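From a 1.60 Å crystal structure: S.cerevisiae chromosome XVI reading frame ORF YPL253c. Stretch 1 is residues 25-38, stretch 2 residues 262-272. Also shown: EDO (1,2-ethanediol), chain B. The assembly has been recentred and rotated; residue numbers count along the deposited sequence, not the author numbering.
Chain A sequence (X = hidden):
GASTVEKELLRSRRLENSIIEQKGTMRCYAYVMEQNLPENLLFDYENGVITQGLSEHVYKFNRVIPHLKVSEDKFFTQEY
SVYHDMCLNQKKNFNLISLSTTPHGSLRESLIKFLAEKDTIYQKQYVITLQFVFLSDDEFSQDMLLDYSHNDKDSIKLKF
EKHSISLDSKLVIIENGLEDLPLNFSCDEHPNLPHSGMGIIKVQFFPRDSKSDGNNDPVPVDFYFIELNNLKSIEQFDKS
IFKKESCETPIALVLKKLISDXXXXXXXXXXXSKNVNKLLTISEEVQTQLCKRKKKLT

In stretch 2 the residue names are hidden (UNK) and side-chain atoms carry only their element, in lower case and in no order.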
ATOM      1  N   THR A  25      -1.798  15.730  -5.806  1.00 23.52           N
ATOM      2  CA  THR A  25      -2.731  14.656  -6.114  1.00 23.69           C
ATOM      3  C   THR A  25      -2.593  13.516  -5.104  1.00 22.29           C
ATOM      4  O   THR A  25      -1.480  13.192  -4.684  1.00 22.49           O
ATOM      5  CB  THR A  25      -2.460  14.080  -7.528  1.00 24.34           C
ATOM      6  OG1 THR A  25      -2.193  15.149  -8.450  1.00 27.71           O
ATOM      7  CG2 THR A  25      -3.662  13.300  -8.013  1.00 26.97           C
ATOM      8  N   MET A  26      -3.723  12.924  -4.730  1.00 20.87           N
ATOM      9  CA  MET A  26      -3.717  11.742  -3.870  1.00 19.66           C
ATOM     10  C   MET A  26      -3.443  10.514  -4.739  1.00 19.10           C
ATOM     11  O   MET A  26      -4.203  10.216  -5.670  1.00 20.12           O
ATOM     12  CB  MET A  26      -5.048  11.597  -3.122  1.00 19.73           C
ATOM     13  CG  MET A  26      -5.155  10.325  -2.299  1.00 19.79           C
ATOM     14  SD  MET A  26      -3.861  10.221  -1.043  1.00 21.35           S
ATOM     15  CE  MET A  26      -4.410  11.473   0.098  1.00 22.72           C
ATOM     16  N   ARG A  27      -2.350   9.808  -4.437  1.00 17.50           N
ATOM     17  CA  ARG A  27      -1.918   8.673  -5.250  1.00 16.70           C
ATOM     18  C   ARG A  27      -2.898   7.515  -5.155  1.00 16.07           C
ATOM     19  O   ARG A  27      -3.251   7.066  -4.060  1.00 16.28           O
ATOM     20  CB  ARG A  27      -0.530   8.206  -4.804  1.00 16.11           C
ATOM     21  CG  ARG A  27       0.588   9.085  -5.275  1.00 15.20           C
ATOM     22  CD  ARG A  27       1.897   8.729  -4.582  1.00 14.26           C
ATOM     23  NE  ARG A  27       2.971   9.591  -5.066  1.00 14.35           N
ATOM     24  CZ  ARG A  27       3.207  10.820  -4.616  1.00 14.43           C
ATOM     25  NH1 ARG A  27       2.434  11.360  -3.679  1.00 17.31           N
ATOM     26  NH2 ARG A  27       4.211  11.521  -5.114  1.00 17.95           N
ATOM     27  N   CYS A  28      -3.347   7.049  -6.322  1.00 15.53           N
ATOM     28  CA  CYS A  28      -4.265   5.913  -6.422  1.00 15.82           C
ATOM     29  C   CYS A  28      -3.953   5.146  -7.700  1.00 14.93           C
ATOM     30  O   CYS A  28      -4.074   5.664  -8.817  1.00 15.68           O
ATOM     31  CB  CYS A  28      -5.713   6.381  -6.379  1.00 15.93           C
ATOM     32  SG  CYS A  28      -6.915   5.047  -6.279  1.00 18.38           S
ATOM     33  N   TYR A  29      -3.486   3.915  -7.517  1.00 14.68           N
ATOM     34  CA  TYR A  29      -3.030   3.079  -8.608  1.00 13.65           C
ATOM     35  C   TYR A  29      -3.876   1.837  -8.684  1.00 14.49           C
ATOM     36  O   TYR A  29      -4.260   1.313  -7.650  1.00 14.11           O
ATOM     37  CB  TYR A  29      -1.582   2.672  -8.338  1.00 13.74           C
ATOM     38  CG  TYR A  29      -0.605   3.812  -8.544  1.00 12.79           C
ATOM     39  CD1 TYR A  29       0.200   3.834  -9.671  1.00 14.75           C
ATOM     40  CD2 TYR A  29      -0.484   4.863  -7.610  1.00 13.55           C
ATOM     41  CE1 TYR A  29       1.110   4.868  -9.884  1.00 14.24           C
ATOM     42  CE2 TYR A  29       0.425   5.903  -7.817  1.00 13.74           C
ATOM     43  CZ  TYR A  29       1.206   5.891  -8.948  1.00 14.00           C
ATOM     44  OH  TYR A  29       2.113   6.909  -9.168  1.00 14.86           O
ATOM     45  N   ALA A  30      -4.175   1.376  -9.899  1.00 13.56           N
ATOM     46  CA  ALA A  30      -4.897   0.116 -10.079  1.00 13.09           C
ATOM     47  C   ALA A  30      -3.925  -0.945 -10.552  1.00 12.94           C
ATOM     48  O   ALA A  30      -3.189  -0.731 -11.518  1.00 15.09           O
ATOM     49  CB  ALA A  30      -6.025   0.293 -11.104  1.00 14.14           C
ATOM     50  N   TYR A  31      -3.908  -2.085  -9.872  1.00 13.44           N
ATOM     51  CA  TYR A  31      -3.043  -3.195 -10.229  1.00 13.75           C
ATOM     52  C   TYR A  31      -4.000  -4.313 -10.624  1.00 14.09           C
ATOM     53  O   TYR A  31      -4.696  -4.869  -9.776  1.00 14.14           O
ATOM     54  CB  TYR A  31      -2.200  -3.549  -9.002  1.00 14.94           C
ATOM     55  CG  TYR A  31      -1.017  -4.467  -9.199  1.00 13.85           C
ATOM     56  CD1 TYR A  31      -0.492  -4.750 -10.468  1.00 14.01           C
ATOM     57  CD2 TYR A  31      -0.372  -5.011  -8.093  1.00 15.81           C
ATOM     58  CE1 TYR A  31       0.613  -5.589 -10.614  1.00 13.86           C
ATOM     59  CE2 TYR A  31       0.725  -5.829  -8.225  1.00 15.77           C
ATOM     60  CZ  TYR A  31       1.223  -6.114  -9.484  1.00 14.98           C
ATOM     61  OH  TYR A  31       2.310  -6.955  -9.567  1.00 16.18           O
ATOM     62  N   VAL A  32      -4.046  -4.633 -11.911  1.00 14.55           N
ATOM     63  CA  VAL A  32      -5.214  -5.343 -12.445  1.00 15.48           C
ATOM     64  C   VAL A  32      -4.868  -6.685 -13.066  1.00 16.09           C
ATOM     65  O   VAL A  32      -3.823  -6.817 -13.714  1.00 17.23           O
ATOM     66  CB  VAL A  32      -5.995  -4.465 -13.473  1.00 14.91           C
ATOM     67  CG1 VAL A  32      -6.399  -3.115 -12.876  1.00 16.83           C
ATOM     68  CG2 VAL A  32      -5.216  -4.296 -14.779  1.00 16.40           C
ATOM     69  N   MET A  33      -5.742  -7.675 -12.866  1.00 16.56           N
ATOM     70  CA  MET A  33      -5.636  -8.960 -13.554  1.00 17.75           C
ATOM     71  C   MET A  33      -6.711  -9.015 -14.648  1.00 17.76           C
ATOM     72  O   MET A  33      -7.805  -9.529 -14.411  1.00 18.38           O
ATOM     73  CB  MET A  33      -5.786 -10.127 -12.573  1.00 18.60           C
ATOM     74  CG  MET A  33      -4.560 -10.343 -11.727  1.00 22.52           C
ATOM     75  SD  MET A  33      -3.277 -11.172 -12.669  0.50 25.33           S
ATOM     76  CE  MET A  33      -3.353 -12.804 -11.942  0.10 24.50           C
ATOM     77  N   GLU A  34      -6.390  -8.432 -15.812  1.00 18.47           N
ATOM     78  CA  GLU A  34      -7.353  -8.210 -16.891  1.00 19.10           C
ATOM     79  C   GLU A  34      -8.060  -9.511 -17.286  1.00 19.50           C
ATOM     80  O   GLU A  34      -9.266  -9.516 -17.557  1.00 20.05           O
ATOM     81  CB  GLU A  34      -6.684  -7.561 -18.122  1.00 19.70           C
ATOM     82  CG  GLU A  34      -7.661  -7.369 -19.289  1.00 19.70           C
ATOM     83  CD  GLU A  34      -7.115  -6.574 -20.449  0.50 19.09           C
ATOM     84  OE1 GLU A  34      -6.082  -5.892 -20.313  1.00 20.69           O
ATOM     85  OE2 GLU A  34      -7.761  -6.618 -21.510  1.00 21.18           O
ATOM     86  N   GLN A  35      -7.316 -10.608 -17.300  1.00 20.07           N
ATOM     87  CA  GLN A  35      -7.860 -11.885 -17.763  1.00 20.67           C
ATOM     88  C   GLN A  35      -8.941 -12.431 -16.829  1.00 21.27           C
ATOM     89  O   GLN A  35      -9.756 -13.270 -17.234  1.00 21.02           O
ATOM     90  CB  GLN A  35      -6.727 -12.894 -17.997  1.00 21.52           C
ATOM     91  CG  GLN A  35      -6.187 -13.545 -16.736  1.00 22.14           C
ATOM     92  CD  GLN A  35      -5.223 -12.670 -15.930  1.00 25.56           C
ATOM     93  OE1 GLN A  35      -4.891 -11.538 -16.302  1.00 24.47           O
ATOM     94  NE2 GLN A  35      -4.779 -13.203 -14.800  1.00 26.60           N
ATOM     95  N   ASN A  36      -8.957 -11.950 -15.585  1.00 20.59           N
ATOM     96  CA  ASN A  36      -9.975 -12.363 -14.608  1.00 21.58           C
ATOM     97  C   ASN A  36     -11.025 -11.297 -14.315  1.00 21.23           C
ATOM     98  O   ASN A  36     -11.810 -11.421 -13.368  1.00 22.68           O
ATOM     99  CB  ASN A  36      -9.320 -12.869 -13.319  1.00 22.20           C
ATOM    100  CG  ASN A  36      -8.486 -14.109 -13.549  1.00 23.71           C
ATOM    101  OD1 ASN A  36      -8.577 -14.760 -14.608  1.00 24.14           O
ATOM    102  ND2 ASN A  36      -7.670 -14.454 -12.564  1.00 26.60           N
ATOM    103  N   LEU A  37     -11.043 -10.264 -15.146  1.00 20.11           N
ATOM    104  CA  LEU A  37     -11.997  -9.179 -15.024  1.00 19.72           C
ATOM    105  C   LEU A  37     -12.977  -9.224 -16.200  1.00 20.73           C
ATOM    106  O   LEU A  37     -12.720  -9.915 -17.193  1.00 20.27           O
ATOM    107  CB  LEU A  37     -11.265  -7.829 -14.942  1.00 19.57           C
ATOM    108  CG  LEU A  37     -10.523  -7.585 -13.621  1.00 18.52           C
ATOM    109  CD1 LEU A  37      -9.643  -6.336 -13.734  1.00 19.21           C
ATOM    110  CD2 LEU A  37     -11.531  -7.451 -12.461  1.00 19.37           C
ATOM    111  N   PRO A  38     -14.119  -8.533 -16.080  1.00 20.84           N
ATOM    112  CA  PRO A  38     -15.107  -8.592 -17.163  1.00 21.56           C
ATOM    113  C   PRO A  38     -14.574  -8.128 -18.515  1.00 22.12           C
ATOM    114  O   PRO A  38     -13.768  -7.200 -18.592  1.00 21.83           O
ATOM    115  CB  PRO A  38     -16.219  -7.678 -16.652  1.00 21.45           C
ATOM    116  CG  PRO A  38     -16.120  -7.805 -15.166  1.00 23.07           C
ATOM    117  CD  PRO A  38     -14.628  -7.729 -14.956  1.00 20.65           C
ATOM    118  N   UNK A 262       0.514  11.413   7.136  1.00 18.79           N
ATOM    119  CA  UNK A 262       1.593  10.751   6.388  1.00 17.33           C
ATOM    120  C   UNK A 262       1.319  10.889   4.898  1.00 17.02           C
ATOM    121  O   UNK A 262       0.184  11.197   4.501  1.00 17.81           O
ATOM    122  c   UNK A 262       1.908   9.058   8.279  1.00 16.08           C
ATOM    123  c   UNK A 262       1.779   9.236   6.783  1.00 17.34           C
ATOM    124  o   UNK A 262       0.648   8.472   6.342  1.00 16.63           O
ATOM    125  N   UNK A 263       2.352  10.692   4.078  1.00 16.44           N
ATOM    126  CA  UNK A 263       2.182  10.635   2.635  1.00 16.06           C
ATOM    127  C   UNK A 263       1.528   9.301   2.309  1.00 15.15           C
ATOM    128  O   UNK A 263       1.908   8.284   2.870  1.00 15.14           O
ATOM    129  n   UNK A 263       3.443  14.254  -0.886  1.00 26.23           N
ATOM    130  c   UNK A 263       4.067  13.097  -0.157  1.00 24.27           C
ATOM    131  c   UNK A 263       4.310  11.991   2.090  1.00 19.71           C
ATOM    132  c   UNK A 263       3.522  10.706   1.899  1.00 17.23           C
ATOM    133  c   UNK A 263       3.689  13.126   1.309  1.00 23.01           C
ATOM    134  N   UNK A 264       0.558   9.328   1.398  1.00 15.34           N
ATOM    135  CA  UNK A 264      -0.222   8.124   1.055  1.00 14.13           C
ATOM    136  C   UNK A 264      -0.049   7.619  -0.373  1.00 13.73           C
ATOM    137  O   UNK A 264       0.201   8.367  -1.323  1.00 14.34           O
ATOM    138  c   UNK A 264      -1.728   8.347   1.297  1.00 13.56           C
ATOM    139  o   UNK A 264      -2.025   8.654   2.646  1.00 15.30           O
ATOM    140  N   UNK A 265      -0.226   6.312  -0.516  1.00 12.62           N
ATOM    141  CA  UNK A 265      -0.234   5.673  -1.823  1.00 11.71           C
ATOM    142  C   UNK A 265      -1.307   4.601  -1.748  1.00 11.87           C
ATOM    143  O   UNK A 265      -1.128   3.593  -1.051  1.00 11.94           O
ATOM    144  c   UNK A 265       0.650   3.356  -3.924  1.00 10.74           C
ATOM    145  c   UNK A 265       1.382   4.462  -3.447  1.00 12.52           C
ATOM    146  c   UNK A 265       0.927   2.815  -5.191  1.00 12.54           C
ATOM    147  c   UNK A 265       2.715   4.415  -5.501  1.00 12.72           C
ATOM    148  c   UNK A 265       2.422   4.964  -4.241  1.00 10.84           C
ATOM    149  c   UNK A 265       1.967   3.343  -5.977  1.00 10.91           C
ATOM    150  c   UNK A 265       1.150   5.040  -2.059  1.00 11.89           C
ATOM    151  N   UNK A 266      -2.425   4.800  -2.452  1.00 12.09           N
ATOM    152  CA  UNK A 266      -3.477   3.778  -2.473  1.00 13.15           C
ATOM    153  C   UNK A 266      -3.251   2.840  -3.641  1.00 12.44           C
ATOM    154  O   UNK A 266      -3.013   3.277  -4.766  1.00 13.08           O
ATOM    155  c   UNK A 266      -6.549   5.017   0.794  1.00 15.09           C
ATOM    156  c   UNK A 266      -5.325   7.002   0.221  1.00 15.60           C
ATOM    157  c   UNK A 266      -6.126   4.397  -0.399  1.00 14.63           C
ATOM    158  c   UNK A 266      -4.903   6.390  -0.977  1.00 15.02           C
ATOM    159  c   UNK A 266      -5.313   5.088  -1.300  1.00 13.44           C
ATOM    160  c   UNK A 266      -4.861   4.431  -2.575  1.00 13.17           C
ATOM    161  c   UNK A 266      -6.143   6.316   1.093  1.00 15.71           C
ATOM    162  N   UNK A 267      -3.350   1.545  -3.360  1.00 12.10           N
ATOM    163  CA  UNK A 267      -3.170   0.506  -4.351  1.00 12.14           C
ATOM    164  C   UNK A 267      -4.444  -0.342  -4.386  1.00 12.38           C
ATOM    165  O   UNK A 267      -4.821  -0.939  -3.376  1.00 13.08           O
ATOM    166  c   UNK A 267      -1.953  -0.367  -3.999  1.00 11.19           C
ATOM    167  c   UNK A 267      -1.656  -1.470  -5.015  1.00 11.74           C
ATOM    168  c   UNK A 267      -1.313  -0.905  -6.401  1.00 14.18           C
ATOM    169  c   UNK A 267      -0.527  -2.402  -4.511  1.00 13.32           C
ATOM    170  N   UNK A 268      -5.119  -0.349  -5.531  1.00 13.28           N
ATOM    171  CA  UNK A 268      -6.356  -1.120  -5.664  1.00 13.81           C
ATOM    172  C   UNK A 268      -6.082  -2.341  -6.513  1.00 13.77           C
ATOM    173  O   UNK A 268      -5.754  -2.230  -7.686  1.00 14.50           O
ATOM    174  c   UNK A 268      -8.186   0.557  -5.121  1.00 18.53           C
ATOM    175  c   UNK A 268      -7.492  -0.258  -6.232  1.00 14.64           C
ATOM    176  c   UNK A 268      -9.425   1.227  -5.652  1.00 20.75           C
ATOM    177  c   UNK A 268      -7.271   1.614  -4.502  1.00 20.83           C
ATOM    178  N   UNK A 269      -6.182  -3.508  -5.893  1.00 14.71           N
ATOM    179  CA  UNK A 269      -5.881  -4.763  -6.578  1.00 14.79           C
ATOM    180  C   UNK A 269      -7.161  -5.338  -7.147  1.00 15.55           C
ATOM    181  O   UNK A 269      -8.019  -5.814  -6.397  1.00 16.26           O
ATOM    182  c   UNK A 269      -3.869  -5.250  -5.129  1.00 14.81           C
ATOM    183  o   UNK A 269      -2.853  -5.329  -5.834  1.00 16.63           O
ATOM    184  c   UNK A 269      -5.205  -5.756  -5.626  1.00 14.21           C
ATOM    185  n   UNK A 269      -3.853  -4.722  -3.898  1.00 14.82           N
ATOM    186  N   UNK A 270      -7.279  -5.297  -8.471  1.00 15.73           N
ATOM    187  CA  UNK A 270      -8.523  -5.660  -9.144  1.00 16.81           C
ATOM    188  C   UNK A 270      -8.342  -6.992  -9.850  1.00 17.35           C
ATOM    189  O   UNK A 270      -7.666  -7.084 -10.868  1.00 16.51           O
ATOM    190  c   UNK A 270      -9.507  -2.230 -10.811  1.00 18.25           C
ATOM    191  c   UNK A 270      -9.011  -3.096  -9.668  1.00 17.76           C
ATOM    192  c   UNK A 270      -9.885  -2.893  -8.412  1.00 18.90           C
ATOM    193  c   UNK A 270      -8.952  -4.560 -10.126  1.00 16.78           C
ATOM    194  N   UNK A 271      -8.940  -8.033  -9.286  1.00 18.36           N
ATOM    195  CA  UNK A 271      -8.771  -9.375  -9.823  1.00 20.66           C
ATOM    196  C   UNK A 271     -10.031 -10.193  -9.633  1.00 21.66           C
ATOM    197  O   UNK A 271      -9.994 -11.418  -9.669  1.00 22.12           O
ATOM    198  n   UNK A 271      -7.207 -11.453  -7.181  1.00 25.63           N
ATOM    199  c   UNK A 271      -7.910 -10.446  -7.692  1.00 21.49           C
ATOM    200  c   UNK A 271      -7.593 -10.061  -9.125  1.00 20.80           C
ATOM    201  o   UNK A 271      -8.792  -9.857  -7.055  1.00 22.82           O
ATOM    202  N   UNK A 272     -11.142  -9.496  -9.435  1.00 22.77           N
ATOM    203  CA  UNK A 272     -12.362 -10.091  -8.914  1.00 23.99           C
ATOM    204  C   UNK A 272     -13.561  -9.403  -9.567  1.00 23.88           C
ATOM    205  O   UNK A 272     -13.949  -8.298  -9.183  1.00 23.26           O
ATOM    206  o   UNK A 272     -14.123 -11.476  -7.267  1.00 31.14           O
ATOM    207  c   UNK A 272     -13.473 -10.580  -6.683  1.00 27.53           C
ATOM    208  o   UNK A 272     -13.680 -10.238  -5.498  1.00 31.31           O
ATOM    209  c   UNK A 272     -12.363  -9.861  -7.402  1.00 25.07           C
TER
HETATM  210  C1  EDO B 700      -2.977  -7.512  -8.520  1.00 30.74           C
HETATM  211  O1  EDO B 700      -2.311  -7.868  -7.309  1.00 33.11           O
HETATM  212  C2  EDO B 700      -4.309  -8.267  -8.590  1.00 30.91           C
HETATM  213  O2  EDO B 700      -4.221  -9.445  -7.765  1.00 27.06           O
HETATM  214  O   HOH W   1      -0.261  10.729  -2.514  1.00 17.77           O

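Position 262 carries one carbon bearing an oxygen and a second carbon, out of reach of stretch 1; that fork is Thr 262, the first residue to leave helical geometry after a helix, its OG1 hydrogen-bonded elsewhere in the structure. Position 263 has four carbons in a row ending in a nitrogen that lies 4.1 Å from Arg 27 NH1, so it is Lys 263. Like charges meet here; both nitrogens are hydrogen-bonded elsewhere in the structure.

At 264 a single carbon carries one oxygen, and that carbon packs 3.7 Å from Met 26 SD: Ser 264, a short side chain whose OG is bonded elsewhere. A water donates to Ser 264 O (2.7 Å) and accepts from Arg 27 N and Arg 27 NH1 (both 3.0 Å), bridging the two stretches.

Position 265 shows one carbon and a six-carbon ring without a hydroxyl, stacked, offset, on the ring of Tyr 29, with centroids 4.4 Å apart and planes at 8°. It is Phe 265, flat and apolar as such a stack requires. Position 266 has the same ring composition, but lies on the other face, with Cys 28, and Met 26 SD meets its ring edge; it is Phe 266, SD to CE2 3.8 Å, an apolar ring in a buried place.

Position 267 has four carbons forked at the second; one branch tip reaches Tyr 31 CB at 3.8 Å and Tyr 29 CB at 4.1 Å. This is Leu 267, apolar between two aromatic residues. Position 268 repeats the fork on the face of Cys 28 and Ala 30, a tip packing 3.9 Å from Cys 28 SG: Leu 268, suited to that buried face.

At 269 two carbons end in one oxygen and one nitrogen, the oxygen 3.4 Å from Tyr 31 CD2, giving Asn 269. OD1 accepts a hydrogen bond from ethanediol O1 (3.0 Å), probably a crystallisation additive; ND2 is satisfied elsewhere. Position 270, again four carbons forked at the second, touches Val 32 CG1 with a tip at 3.8 Å, and its CB lies 4.1 Å from Leu 37 CD1: Leu 270, greasy among apolar neighbours.

Position 271 has two carbons with oxygen and nitrogen, CB 3.9 Å from Met 33 CB beyond the strand: Asn 271, its ND2 bonded elsewhere. At 272 two carbons carry two oxygens, CA-to-CB points away, and backbone N meets Leu 37 CD2 at 3.7 Å; it is Asp 272, its OD2 bonded elsewhere.

The contact is a parallel strand pair. Six backbone hydrogen bonds, from Phe 266 N to Arg 27 O (2.9 Å) through Met 33 N to Leu 270 O (2.8 Å), fix the register, and alternating side chains pack both faces.

Stretch 2 (262-272) TKSFFLLNLND
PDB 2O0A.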